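Local coordinates for endosialidase (Enterobacteria phage phi92, PDB 4HIZ) that cleaves polysialic acid internally, hydrolysing both alpha-2,8 and alpha-2,9 linkages between sialic acid residues, at the interface of chains A and B. Residues are numbered along the deposited sequence; one frame, centred on the assembly and turned at random. Chains: chain A/B, Endosialidase.

Contact 1: the interface of chains A and B. Residues chain A 75-78; chain B 536-539.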
loop_
_atom_site.group_PDB
_atom_site.type_symbol
_atom_site.label_atom_id
_atom_site.label_comp_id
_atom_site.label_asym_id
_atom_site.label_seq_id
_atom_site.Cartn_x
_atom_site.Cartn_y
_atom_site.Cartn_z
ATOM N N LYS A 75 -4.786 15.153 4.269
ATOM C CA LYS A 75 -3.519 14.594 4.788
ATOM C C LYS A 75 -2.665 14.160 3.605
ATOM O O LYS A 75 -3.187 13.498 2.697
ATOM C CB LYS A 75 -3.824 13.375 5.690
ATOM C CG LYS A 75 -2.575 12.845 6.384
ATOM C CD LYS A 75 -2.959 11.806 7.467
ATOM C CE LYS A 75 -1.694 11.408 8.260
ATOM N NZ LYS A 75 -2.100 10.472 9.393
ATOM N N ILE A 76 -1.388 14.537 3.562
ATOM C CA ILE A 76 -0.584 14.319 2.330
ATOM C C ILE A 76 0.647 13.423 2.513
ATOM O O ILE A 76 1.244 13.026 1.526
ATOM C CB ILE A 76 -0.165 15.653 1.652
ATOM C CG1 ILE A 76 0.990 16.342 2.428
ATOM C CG2 ILE A 76 -1.408 16.583 1.521
ATOM C CD1 ILE A 76 1.552 17.572 1.622
ATOM N N THR A 77 1.066 13.153 3.763
ATOM C CA THR A 77 2.017 12.070 3.991
ATOM C C THR A 77 1.450 11.105 5.007
ATOM O O THR A 77 0.615 11.485 5.854
ATOM C CB THR A 77 3.445 12.516 4.496
ATOM O OG1 THR A 77 3.372 13.083 5.820
ATOM C CG2 THR A 77 4.016 13.550 3.566
ATOM N N ASP A 78 1.909 9.866 4.904
ATOM C CA ASP A 78 1.510 8.879 5.922
ATOM C C ASP A 78 2.576 7.823 5.990
ATOM O O ASP A 78 2.387 6.686 5.555
ATOM C CB ASP A 78 0.127 8.309 5.597
ATOM C CG ASP A 78 -0.430 7.436 6.713
ATOM O OD1 ASP A 78 0.092 7.479 7.867
ATOM O OD2 ASP A 78 -1.436 6.747 6.423
ATOM N N TYR B 536 -8.212 12.090 3.044
ATOM C CA TYR B 536 -6.919 11.417 2.973
ATOM C C TYR B 536 -6.411 11.420 1.531
ATOM O O TYR B 536 -7.073 10.862 0.604
ATOM C CB TYR B 536 -7.093 9.979 3.428
ATOM C CG TYR B 536 -5.792 9.214 3.575
ATOM C CD1 TYR B 536 -5.077 9.245 4.772
ATOM C CD2 TYR B 536 -5.272 8.490 2.511
ATOM C CE1 TYR B 536 -3.922 8.523 4.914
ATOM C CE2 TYR B 536 -4.136 7.747 2.641
ATOM C CZ TYR B 536 -3.458 7.766 3.864
ATOM O OH TYR B 536 -2.321 7.024 3.983
ATOM N N GLY B 537 -5.256 12.052 1.309
ATOM C CA GLY B 537 -4.715 12.108 -0.058
ATOM C C GLY B 537 -3.253 11.679 -0.099
ATOM O O GLY B 537 -2.516 12.022 -1.009
ATOM N N ALA B 538 -2.804 10.974 0.929
ATOM C CA ALA B 538 -1.414 10.572 1.044
ATOM C C ALA B 538 -1.166 9.256 0.357
ATOM O O ALA B 538 -2.088 8.447 0.177
ATOM C CB ALA B 538 -1.015 10.443 2.565
ATOM N N THR B 539 0.087 8.998 0.010
ATOM C CA THR B 539 0.480 7.633 -0.370
ATOM C C THR B 539 0.548 6.795 0.915
ATOM O O THR B 539 1.296 7.113 1.849
ATOM C CB THR B 539 1.855 7.693 -1.036
ATOM O OG1 THR B 539 1.724 8.380 -2.292
ATOM C CG2 THR B 539 2.398 6.312 -1.273
HETATM O O HOH W 1 2.404 10.878 0.395
HETATM O O HOH W 2 3.111 9.012 2.354
#
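B:Ala538 and B:Tyr536 bury the most surface here, 43 and 41 Å², against the stretch of chain that runs from A:Lys75 to A:Asp78. The phenol OH of B:Tyr536 donates a hydrogen bond to the carboxylate oxygen OD2 of A:Asp78, 2.6 Å away. OD2 lies in the plane of the tyrosine ring, at its edge, and accepts through its anti lone pair; carboxylate and ring are turned 79° apart. Both side chains reach this meeting point with CG anti to the backbone N (chi1 -172° in each). The methyl CB of B:Ala538 sits against the backbone of A:Ile76 and A:Thr77, 3.7 Å from the CA of A:Thr77. Beside it the backbones pair directly: B:Gly537 N donates to A:Lys75 O at 2.9 Å. Two linked waters extend the seam. One joins A:Ile76 O to B:Thr539 N, the other A:Asp78 N to B:Thr539 O, so these backbone polar groups are satisfied without meeting directly. In the fold, A:Lys75 closes strand 71-75 and makes a parallel bridge with B:Tyr536 of the short strand 535-536. The seam thus joins the end of strand 71-75 of one subunit to strand 535-536 of its neighbour and the loop after it.

Contact 2: the interface of chains A and B. Residues chain A 128-129, 543; chain B 541, 546-548, 554.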
loop_
_atom_site.group_PDB
_atom_site.type_symbol
_atom_site.label_atom_id
_atom_site.label_comp_id
_atom_site.label_asym_id
_atom_site.label_seq_id
_atom_site.Cartn_x
_atom_site.Cartn_y
_atom_site.Cartn_z
ATOM N N MET A 128 4.729 9.350 -3.265
ATOM C CA MET A 128 5.573 8.813 -2.199
ATOM C C MET A 128 6.700 9.831 -1.940
ATOM O O MET A 128 7.055 10.608 -2.838
ATOM C CB MET A 128 6.178 7.471 -2.606
ATOM C CG MET A 128 7.230 7.581 -3.708
ATOM S SD MET A 128 7.913 6.011 -4.265
ATOM C CE MET A 128 6.600 5.479 -5.388
ATOM N N PRO A 129 7.253 9.832 -0.726
ATOM C CA PRO A 129 8.399 10.727 -0.532
ATOM C C PRO A 129 9.577 10.361 -1.431
ATOM O O PRO A 129 9.861 9.174 -1.654
ATOM C CB PRO A 129 8.822 10.471 0.934
ATOM C CG PRO A 129 7.614 9.914 1.594
ATOM C CD PRO A 129 6.909 9.089 0.495
ATOM N N THR A 543 3.884 2.633 -4.590
ATOM C CA THR A 543 5.056 2.268 -3.786
ATOM C C THR A 543 5.613 0.914 -4.141
ATOM O O THR A 543 6.840 0.762 -4.292
ATOM C CB THR A 543 4.797 2.323 -2.258
ATOM O OG1 THR A 543 3.642 1.531 -1.953
ATOM C CG2 THR A 543 4.585 3.772 -1.836
ATOM N N ASN B 541 1.789 4.502 3.581
ATOM C CA ASN B 541 3.197 4.121 3.636
ATOM C C ASN B 541 3.575 3.626 5.018
ATOM O O ASN B 541 4.713 3.837 5.495
ATOM C CB ASN B 541 4.037 5.337 3.252
ATOM C CG ASN B 541 5.009 5.049 2.143
ATOM O OD1 ASN B 541 5.235 3.914 1.758
ATOM N ND2 ASN B 541 5.644 6.105 1.648
ATOM N N VAL B 546 7.897 3.036 1.904
ATOM C CA VAL B 546 8.764 3.185 0.724
ATOM C C VAL B 546 9.072 4.652 0.448
ATOM O O VAL B 546 8.194 5.515 0.490
ATOM C CB VAL B 546 8.069 2.589 -0.507
ATOM C CG1 VAL B 546 8.783 3.038 -1.825
ATOM C CG2 VAL B 546 8.051 1.070 -0.364
ATOM N N SER B 547 10.336 4.917 0.158
ATOM C CA SER B 547 10.743 6.244 -0.281
ATOM C C SER B 547 11.526 6.034 -1.555
ATOM O O SER B 547 12.232 5.025 -1.701
ATOM C CB SER B 547 11.688 6.848 0.764
ATOM O OG SER B 547 11.026 6.987 2.005
ATOM N N MET B 548 11.430 6.994 -2.476
ATOM C CA MET B 548 12.261 6.947 -3.667
ATOM C C MET B 548 13.652 7.501 -3.325
ATOM O O MET B 548 13.783 8.637 -2.848
ATOM C CB MET B 548 11.594 7.728 -4.791
ATOM C CG MET B 548 12.412 7.722 -6.062
ATOM S SD MET B 548 12.458 6.071 -6.842
ATOM C CE MET B 548 10.827 5.998 -7.626
ATOM N N ARG B 554 13.157 2.441 -5.237
ATOM C CA ARG B 554 12.352 2.376 -4.032
ATOM C C ARG B 554 13.092 1.693 -2.898
ATOM O O ARG B 554 13.574 0.569 -3.066
ATOM C CB ARG B 554 11.105 1.526 -4.344
ATOM C CG ARG B 554 10.083 2.233 -5.206
ATOM C CD ARG B 554 9.291 1.174 -6.013
ATOM N NE ARG B 554 8.162 1.796 -6.718
ATOM C CZ ARG B 554 8.274 2.440 -7.890
ATOM N NH1 ARG B 554 9.481 2.519 -8.509
ATOM N NH2 ARG B 554 7.188 2.991 -8.466
#
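The carboxamide of B:Asn541 points its ND2 end at the ring of A:Pro129, with ND2 3.4 Å from CD, while OD1 lies near the methyl CG2 of A:Thr543. Two bonds within chain B fix this amide: B:Val546 N donates to OD1 from well above the carbonyl plane, and ND2 donates to B:Val546 O, which is tilted 23° from the amide plane. At the edge of the B:Arg554 guanidinium, in its plane, lies the carbonyl carbon of A:Thr543; NE makes a weak hydrogen bond to that residue's O. The firmer tie is B:Met548 N to A:Pro129 O, 2.8 Å, in the carbonyl plane and fairly straight at 163° at the hydrogen. B:Val546 fills the middle, its CB 3.7 Å from the CB of A:Thr543. The CG1 branch of B:Val546, anti to the backbone N, turns to the sulfur SD of A:Met128 at 3.9 Å. A:Met128 carries CG between its backbone N and carbonyl carbon (chi1 70°) and is extended at chi2, which puts SD 4.1 Å from B:Met548 CB as well; the bend at chi3 turns its methyl CE toward the B:Arg554 guanidinium. Strand 546-548 is thus anchored against two loop segments of the next subunit, which should help to hold the subunits together where head and stalk meet.

Contact 3: the interface of chains A and B. Residues chain A 665-666, 669, 671; chain B 655-657.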
loop_
_atom_site.group_PDB
_atom_site.type_symbol
_atom_site.label_atom_id
_atom_site.label_comp_id
_atom_site.label_asym_id
_atom_site.label_seq_id
_atom_site.Cartn_x
_atom_site.Cartn_y
_atom_site.Cartn_z
ATOM N N GLY A 665 43.702 -39.676 3.130
ATOM C CA GLY A 665 43.149 -40.960 3.567
ATOM C C GLY A 665 43.374 -41.143 5.069
ATOM O O GLY A 665 43.978 -40.277 5.766
ATOM N N GLY A 666 42.924 -42.292 5.559
ATOM C CA GLY A 666 43.108 -42.669 6.949
ATOM C C GLY A 666 43.080 -44.190 7.091
ATOM O O GLY A 666 42.770 -44.895 6.142
ATOM N N ASN A 669 39.902 -45.399 6.081
ATOM C CA ASN A 669 39.404 -44.669 4.910
ATOM C C ASN A 669 40.522 -44.624 3.906
ATOM O O ASN A 669 41.100 -43.553 3.633
ATOM C CB ASN A 669 38.992 -43.243 5.281
ATOM C CG ASN A 669 37.797 -43.210 6.206
ATOM O OD1 ASN A 669 37.935 -43.317 7.449
ATOM N ND2 ASN A 669 36.618 -43.034 5.631
ATOM N N TRP A 671 42.225 -44.878 0.270
ATOM C CA TRP A 671 41.955 -44.772 -1.179
ATOM C C TRP A 671 42.200 -46.142 -1.793
ATOM O O TRP A 671 43.047 -46.904 -1.311
ATOM C CB TRP A 671 42.908 -43.770 -1.832
ATOM C CG TRP A 671 42.832 -42.413 -1.217
ATOM C CD1 TRP A 671 43.660 -41.892 -0.234
ATOM C CD2 TRP A 671 41.845 -41.403 -1.483
ATOM N NE1 TRP A 671 43.242 -40.621 0.100
ATOM C CE2 TRP A 671 42.150 -40.288 -0.658
ATOM C CE3 TRP A 671 40.766 -41.315 -2.361
ATOM C CZ2 TRP A 671 41.391 -39.119 -0.665
ATOM C CZ3 TRP A 671 40.003 -40.143 -2.372
ATOM C CH2 TRP A 671 40.338 -39.049 -1.541
ATOM N N MET B 655 39.791 -37.565 2.980
ATOM C CA MET B 655 39.620 -39.017 2.917
ATOM C C MET B 655 38.490 -39.400 1.960
ATOM O O MET B 655 37.565 -38.618 1.732
ATOM C CB MET B 655 39.241 -39.534 4.311
ATOM C CG MET B 655 40.326 -39.320 5.351
ATOM S SD MET B 655 39.609 -39.544 7.001
ATOM C CE MET B 655 38.830 -37.900 7.151
ATOM N N PRO B 656 38.553 -40.625 1.430
ATOM C CA PRO B 656 37.370 -41.195 0.774
ATOM C C PRO B 656 36.329 -41.553 1.835
ATOM O O PRO B 656 36.673 -41.938 2.953
ATOM C CB PRO B 656 37.916 -42.454 0.109
ATOM C CG PRO B 656 39.044 -42.888 0.958
ATOM C CD PRO B 656 39.651 -41.606 1.551
ATOM N N TYR B 657 35.047 -41.448 1.499
ATOM C CA TYR B 657 33.996 -41.755 2.475
ATOM C C TYR B 657 33.999 -43.248 2.838
ATOM O O TYR B 657 33.877 -43.605 4.003
ATOM C CB TYR B 657 32.646 -41.373 1.883
ATOM C CG TYR B 657 31.501 -41.348 2.877
ATOM C CD1 TYR B 657 31.409 -40.325 3.815
ATOM C CD2 TYR B 657 30.507 -42.326 2.860
ATOM C CE1 TYR B 657 30.359 -40.275 4.726
ATOM C CE2 TYR B 657 29.433 -42.283 3.770
ATOM C CZ TYR B 657 29.378 -41.242 4.699
ATOM O OH TYR B 657 28.348 -41.152 5.620
#
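This is a subunit interface in the C-terminal stalk, where B:Met655 and B:Pro656 press against a loop of chain A and so help to keep the chains of the trimer together far from the catalytic heads. B:Pro656 lays its CD over one face of the A:Trp671 indole, 3.7 Å from the centre of the six-membered ring, a CH-pi contact that also takes in the five-membered ring. The CB of B:Pro656 reaches farther along, 3.9 Å from CE3 of A:Trp671. The backbone carbonyl of B:Pro656 is held by A:Asn669: the amide ND2 donates to B:Pro656 O at 2.9 Å, nearly along the C=O axis, with that oxygen 18° out of the amide plane of A:Asn669. The side chain gets there with CG anti to its own carbonyl carbon (chi1 -66°). B:Met655 packs beside it. The CG of B:Met655 rests on A:Gly665, 3.7 Å from its CA, and the CB of B:Met655 lies 3.8 Å from the CB of A:Asn669, the two side chains meeting at a slant. With no side chain on A:Gly665, the methionine packs directly on backbone. In the fold, B:Met655 and B:Pro656 belong to strand 654-656, the last strand of the chain, and their partners lie in the strandless segment that follows the equivalent strand of chain A.

Contacts 1 and 2 are neighbours, their C-alpha centres about 12 Å apart, whereas contact 3 lies about 68 Å from contact 1 and 57 Å from contact 2. No residue is shared, but on chain B one stretch, 536-554, serves both of the near contacts, passing from the short strand 535-536 to strands 546-548 and 554-556. Contact 2 also uses chain A from that stretch, through A:Thr543. The assembly holds three copies, so each contact should recur round the trimer. Clamping at the base of the heads and again near the C-terminal end of the stalk probably keeps the three subunits in register.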